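Local coordinates for protein putative alpha/beta hydrolase (Desulfitobacterium hafniense, PDB 4RPC) that probably works as a hydrolase of the alpha/beta hydrolase superfamily, though its substrate is not known, at residues A[22-27]-A[47-52]; A[101-106]-A[114-119]. All coordinates share one frame; numbering follows the deposited sequence.

In the fold
Both contacts are buried and belong to the same mixed sheet of the alpha/beta hydrolase fold, their centres about 14 Å apart. Contact 1 is strand to strand: 22-27 pairs in parallel with 47-52 through backbone hydrogen bonds, and its edge at Pro22 and Arg48 reaches solvent. Contact 2 lies nearer the middle of the chain, about 9 Å from its centre, and packs helix 97-108 on strand 112-119 through aliphatic side chains. The two meet where the helix covers strand 23-27: Ile27 CD1 lies 3.8 Å from Val101 CG1, and Leu25 CD1 is 3.9 Å from the selenium of Met105.

Contact 1 of 2, residues A[22-27]-A[47-52]; sequences PKVLLI and DRYCLL
Strands 23-27 and 50-52 run parallel, their axes 4.8 Å apart at closest approach and inclined by 26°, as neighbours in the twisted central sheet of the alpha/beta hydrolase fold. Lys23, Val24 and Leu25 stand opposite Cys50, Leu51 and Leu52. Four backbone hydrogen bonds join the two segments: Cys50 N to Pro22 O, Val24 N to Cys50 O, Leu52 N to Val24 O and Leu26 N to Leu52 O. The first is the most bent, at 145° about the hydrogen, with its donor above the carbonyl plane; the second is almost straight at 175°. On the other side of 23-27 lies strand 88-95.

Val24 and Leu51 share one face of the sheet and lie side by side, CB to CD1 3.9 Å. Val24 also meets the ring of Tyr49, from the loop before strand 50-52. CG of Tyr49 stands anti to its own carbonyl carbon, beside the backbone N. Val24 CG2 approaches the ring obliquely, 3.8 Å from Tyr49 CD1. Pro22 CB lies 3.8 Å from the same CD1. Pro22 O lies at the ring edge, near its plane, 3.6 Å from CD1. An alanine in place of Tyr49 would probably leave Pro22 CB and Val24 CG2 without their ring neighbour and open a gap beside Leu260. In the loops ahead of the strands, Pro22 lies over one face of the Arg48 guanidinium, offset toward its rim, CD 3.7 Å from NH1.

Lys23, Cys50, Leu25 and Leu52 share the opposite face. Lys23 NZ hydrogen-bonds to Pro19 O, outside the two segments. The aliphatic part of Lys23 crosses Leu52, with Lys23 CG 3.8 Å from Leu52 CD1; farther along, the Leu25 methyl CD2 reaches 3.2 Å from Leu52 O.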
# COMPACT_ATOMS: atom_id res chain seq x y z
N PRO A 22 -16.07 9.80 -9.27
CA PRO A 22 -15.65 8.40 -9.23
C PRO A 22 -14.80 8.11 -8.00
O PRO A 22 -13.99 8.95 -7.59
CB PRO A 22 -14.83 8.21 -10.52
CG PRO A 22 -15.27 9.34 -11.45
CD PRO A 22 -15.81 10.45 -10.58
N LYS A 23 -14.95 6.91 -7.44
CA LYS A 23 -14.29 6.62 -6.19
C LYS A 23 -12.87 6.02 -6.37
O LYS A 23 -12.69 5.02 -7.04
CB LYS A 23 -15.16 5.69 -5.37
CG LYS A 23 -16.19 6.40 -4.53
CD LYS A 23 -17.33 6.91 -5.37
CE LYS A 23 -18.50 7.23 -4.47
NZ LYS A 23 -19.31 8.30 -5.08
N VAL A 24 -11.91 6.64 -5.71
CA VAL A 24 -10.55 6.24 -5.71
C VAL A 24 -10.11 6.03 -4.23
O VAL A 24 -10.14 6.96 -3.41
CB VAL A 24 -9.71 7.32 -6.40
CG1 VAL A 24 -8.23 7.00 -6.34
CG2 VAL A 24 -10.15 7.46 -7.88
N LEU A 25 -9.70 4.82 -3.91
CA LEU A 25 -9.23 4.46 -2.54
C LEU A 25 -7.72 4.46 -2.48
O LEU A 25 -7.09 3.82 -3.29
CB LEU A 25 -9.68 3.02 -2.21
CG LEU A 25 -10.52 2.63 -1.02
CD1 LEU A 25 -10.47 1.12 -0.89
CD2 LEU A 25 -10.14 3.26 0.30
N LEU A 26 -7.15 5.10 -1.48
CA LEU A 26 -5.74 5.19 -1.32
C LEU A 26 -5.35 4.60 0.02
O LEU A 26 -5.74 5.16 1.08
CB LEU A 26 -5.30 6.64 -1.35
CG LEU A 26 -5.73 7.43 -2.56
CD1 LEU A 26 -5.40 8.90 -2.32
CD2 LEU A 26 -5.00 6.96 -3.79
N ILE A 27 -4.59 3.49 -0.04
CA ILE A 27 -4.25 2.68 1.17
C ILE A 27 -2.78 2.71 1.42
O ILE A 27 -2.00 2.21 0.61
CB ILE A 27 -4.74 1.22 1.08
CG1 ILE A 27 -6.19 1.15 0.60
CG2 ILE A 27 -4.62 0.54 2.44
CD1 ILE A 27 -6.73 -0.27 0.40
N ASP A 47 -10.34 17.84 -7.42
CA ASP A 47 -11.24 18.52 -8.36
C ASP A 47 -12.33 17.58 -8.92
O ASP A 47 -13.46 17.99 -9.13
CB ASP A 47 -10.43 19.19 -9.52
CG ASP A 47 -9.75 18.16 -10.48
OD1 ASP A 47 -8.99 17.25 -10.04
OD2 ASP A 47 -9.96 18.27 -11.72
N ARG A 48 -12.00 16.30 -9.10
CA ARG A 48 -12.81 15.42 -9.87
C ARG A 48 -13.20 14.11 -9.13
O ARG A 48 -14.32 13.61 -9.25
CB ARG A 48 -12.05 15.16 -11.16
CG ARG A 48 -12.38 13.85 -11.83
CD ARG A 48 -13.73 13.89 -12.53
NE ARG A 48 -13.70 12.95 -13.67
CZ ARG A 48 -14.75 12.31 -14.17
NH1 ARG A 48 -15.98 12.47 -13.66
NH2 ARG A 48 -14.54 11.48 -15.18
N TYR A 49 -12.28 13.56 -8.36
CA TYR A 49 -12.52 12.29 -7.71
C TYR A 49 -12.94 12.36 -6.28
O TYR A 49 -12.56 13.28 -5.55
CB TYR A 49 -11.26 11.43 -7.84
CG TYR A 49 -10.96 11.22 -9.30
CD1 TYR A 49 -11.65 10.28 -10.00
CD2 TYR A 49 -10.06 12.04 -9.97
CE1 TYR A 49 -11.43 10.09 -11.34
CE2 TYR A 49 -9.83 11.87 -11.32
CZ TYR A 49 -10.52 10.89 -12.00
OH TYR A 49 -10.35 10.69 -13.33
N CYS A 50 -13.72 11.35 -5.89
CA CYS A 50 -13.98 11.08 -4.51
C CYS A 50 -12.82 10.24 -3.94
O CYS A 50 -12.70 9.09 -4.28
CB CYS A 50 -15.28 10.32 -4.36
SG CYS A 50 -15.63 10.04 -2.62
N LEU A 51 -11.98 10.84 -3.10
CA LEU A 51 -10.84 10.17 -2.52
C LEU A 51 -11.26 9.63 -1.18
O LEU A 51 -11.78 10.36 -0.34
CB LEU A 51 -9.65 11.15 -2.32
CG LEU A 51 -8.87 11.67 -3.54
CD1 LEU A 51 -8.90 10.70 -4.72
CD2 LEU A 51 -9.32 13.04 -3.98
N LEU A 52 -11.04 8.36 -0.99
CA LEU A 52 -11.25 7.73 0.28
C LEU A 52 -9.94 7.17 0.83
O LEU A 52 -9.31 6.31 0.18
CB LEU A 52 -12.25 6.61 0.06
CG LEU A 52 -13.53 7.01 -0.69
CD1 LEU A 52 -14.22 5.79 -1.32
CD2 LEU A 52 -14.44 7.72 0.29

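Contact 2 of 2, residues A[101-106]-A[114-119]; sequences VAVEMA and MNLLLD
Leu116 and Leu118 of strand 115-119 project from the sheet onto Ala102, Val103 and Ala106 of helix 101-106. The short segments run roughly antiparallel, at 156° with axes 9.0 Å apart, as expected when a helix returns between two parallel strands in a beta-alpha-beta crossover, here 88-95, 97-108 and 112-119.

The direct interactions between side chains are apolar. Leu116 divides its two methyls along the helix: CD1 lies 3.8 Å from Ala106 CB, and CD2 lies 3.9 Å from Ala102 CB. Leu118 fills the adjoining place, its CD1 3.7 Å from Val103 CG2 and its CD2 4.0 Å from Ala102 CB. The Val103 and Leu118 side chains meet at about a right angle; with Val103 CG1 anti to the backbone N (chi1 174°), CG2 is left beside N, anti to the carbonyl carbon, and meets Leu118.

One contact involves the helix backbone: Leu116 CD2 approaches Ala102 O to 3.6 Å. That oxygen accepts the helical hydrogen bond from Ala106 N.

Helix 97-108 follows a probable nucleophile elbow at Ser96. With methyls against leucines and the one backbone oxygen they touch already bonded within the helix, this join relies on shape and exclusion of water rather than directional bonds.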
# COMPACT_ATOMS: atom_id res chain seq x y z
N VAL A 101 -3.85 -5.17 1.27
CA VAL A 101 -5.23 -4.82 1.64
C VAL A 101 -6.10 -4.57 0.35
O VAL A 101 -7.25 -5.00 0.27
CB VAL A 101 -5.27 -3.61 2.54
CG1 VAL A 101 -6.71 -3.18 2.83
CG2 VAL A 101 -4.53 -3.89 3.84
N ALA A 102 -5.53 -3.91 -0.64
CA ALA A 102 -6.26 -3.65 -1.89
C ALA A 102 -6.64 -4.97 -2.57
O ALA A 102 -7.77 -5.16 -2.94
CB ALA A 102 -5.41 -2.83 -2.83
N VAL A 103 -5.68 -5.90 -2.69
CA VAL A 103 -5.93 -7.16 -3.34
C VAL A 103 -6.99 -7.91 -2.60
O VAL A 103 -7.94 -8.43 -3.17
CB VAL A 103 -4.64 -8.00 -3.45
CG1 VAL A 103 -4.92 -9.39 -4.00
CG2 VAL A 103 -3.67 -7.31 -4.38
N GLU A 104 -6.85 -7.96 -1.29
CA GLU A 104 -7.85 -8.64 -0.46
C GLU A 104 -9.24 -8.06 -0.64
O GLU A 104 -10.26 -8.79 -0.59
CB GLU A 104 -7.46 -8.57 1.00
CG GLU A 104 -8.39 -9.22 1.97
CD GLU A 104 -8.40 -10.71 1.88
OE1 GLU A 104 -7.45 -11.30 1.32
OE2 GLU A 104 -9.40 -11.28 2.35
N MSE A 105 -9.32 -6.76 -0.76
CA MSE A 105 -10.63 -6.16 -1.08
C MSE A 105 -11.18 -6.61 -2.42
O MSE A 105 -12.36 -6.82 -2.54
CB MSE A 105 -10.55 -4.64 -0.98
CG MSE A 105 -10.64 -4.36 0.53
SE MSE A 105 -10.45 -2.44 0.65
CE MSE A 105 -12.40 -2.21 0.31
N ALA A 106 -10.31 -6.82 -3.41
CA ALA A 106 -10.76 -7.27 -4.74
C ALA A 106 -11.26 -8.69 -4.73
O ALA A 106 -12.07 -9.05 -5.55
CB ALA A 106 -9.65 -7.12 -5.78
N MSE A 114 -12.71 -1.98 -9.85
CA MSE A 114 -12.44 -2.01 -11.31
C MSE A 114 -10.98 -2.09 -11.57
O MSE A 114 -10.58 -2.75 -12.49
CB MSE A 114 -12.96 -0.84 -12.15
CG MSE A 114 -13.97 -1.37 -13.22
SE MSE A 114 -15.59 -2.04 -12.33
CE MSE A 114 -15.56 -0.38 -11.30
N ASN A 115 -10.15 -1.40 -10.79
CA ASN A 115 -8.73 -1.34 -11.06
C ASN A 115 -7.95 -1.42 -9.77
O ASN A 115 -8.29 -0.72 -8.79
CB ASN A 115 -8.35 -0.01 -11.72
CG ASN A 115 -8.89 0.15 -13.15
OD1 ASN A 115 -8.21 -0.21 -14.13
ND2 ASN A 115 -10.04 0.78 -13.28
N LEU A 116 -6.86 -2.16 -9.78
CA LEU A 116 -5.96 -2.22 -8.64
C LEU A 116 -4.68 -1.65 -9.13
O LEU A 116 -4.24 -2.03 -10.21
CB LEU A 116 -5.73 -3.64 -8.19
CG LEU A 116 -6.84 -4.35 -7.48
CD1 LEU A 116 -6.42 -5.77 -7.25
CD2 LEU A 116 -7.14 -3.69 -6.17
N LEU A 117 -4.12 -0.69 -8.37
CA LEU A 117 -2.76 -0.21 -8.64
C LEU A 117 -1.91 -0.61 -7.47
O LEU A 117 -2.11 -0.09 -6.34
CB LEU A 117 -2.72 1.29 -8.77
CG LEU A 117 -3.16 1.92 -10.08
CD1 LEU A 117 -4.63 1.73 -10.29
CD2 LEU A 117 -2.74 3.38 -10.18
N LEU A 118 -0.96 -1.47 -7.72
CA LEU A 118 -0.25 -2.08 -6.64
C LEU A 118 1.18 -1.68 -6.69
O LEU A 118 1.87 -1.98 -7.66
CB LEU A 118 -0.39 -3.60 -6.73
CG LEU A 118 -1.81 -4.10 -6.83
CD1 LEU A 118 -1.86 -5.61 -7.09
CD2 LEU A 118 -2.59 -3.75 -5.55
N ASP A 119 1.62 -0.96 -5.66
CA ASP A 119 2.96 -0.40 -5.63
C ASP A 119 3.70 -1.10 -4.51
O ASP A 119 3.33 -0.92 -3.36
CB ASP A 119 2.83 1.15 -5.40
CG ASP A 119 4.13 1.98 -5.69
OD1 ASP A 119 5.25 1.41 -5.88
OD2 ASP A 119 4.03 3.27 -5.70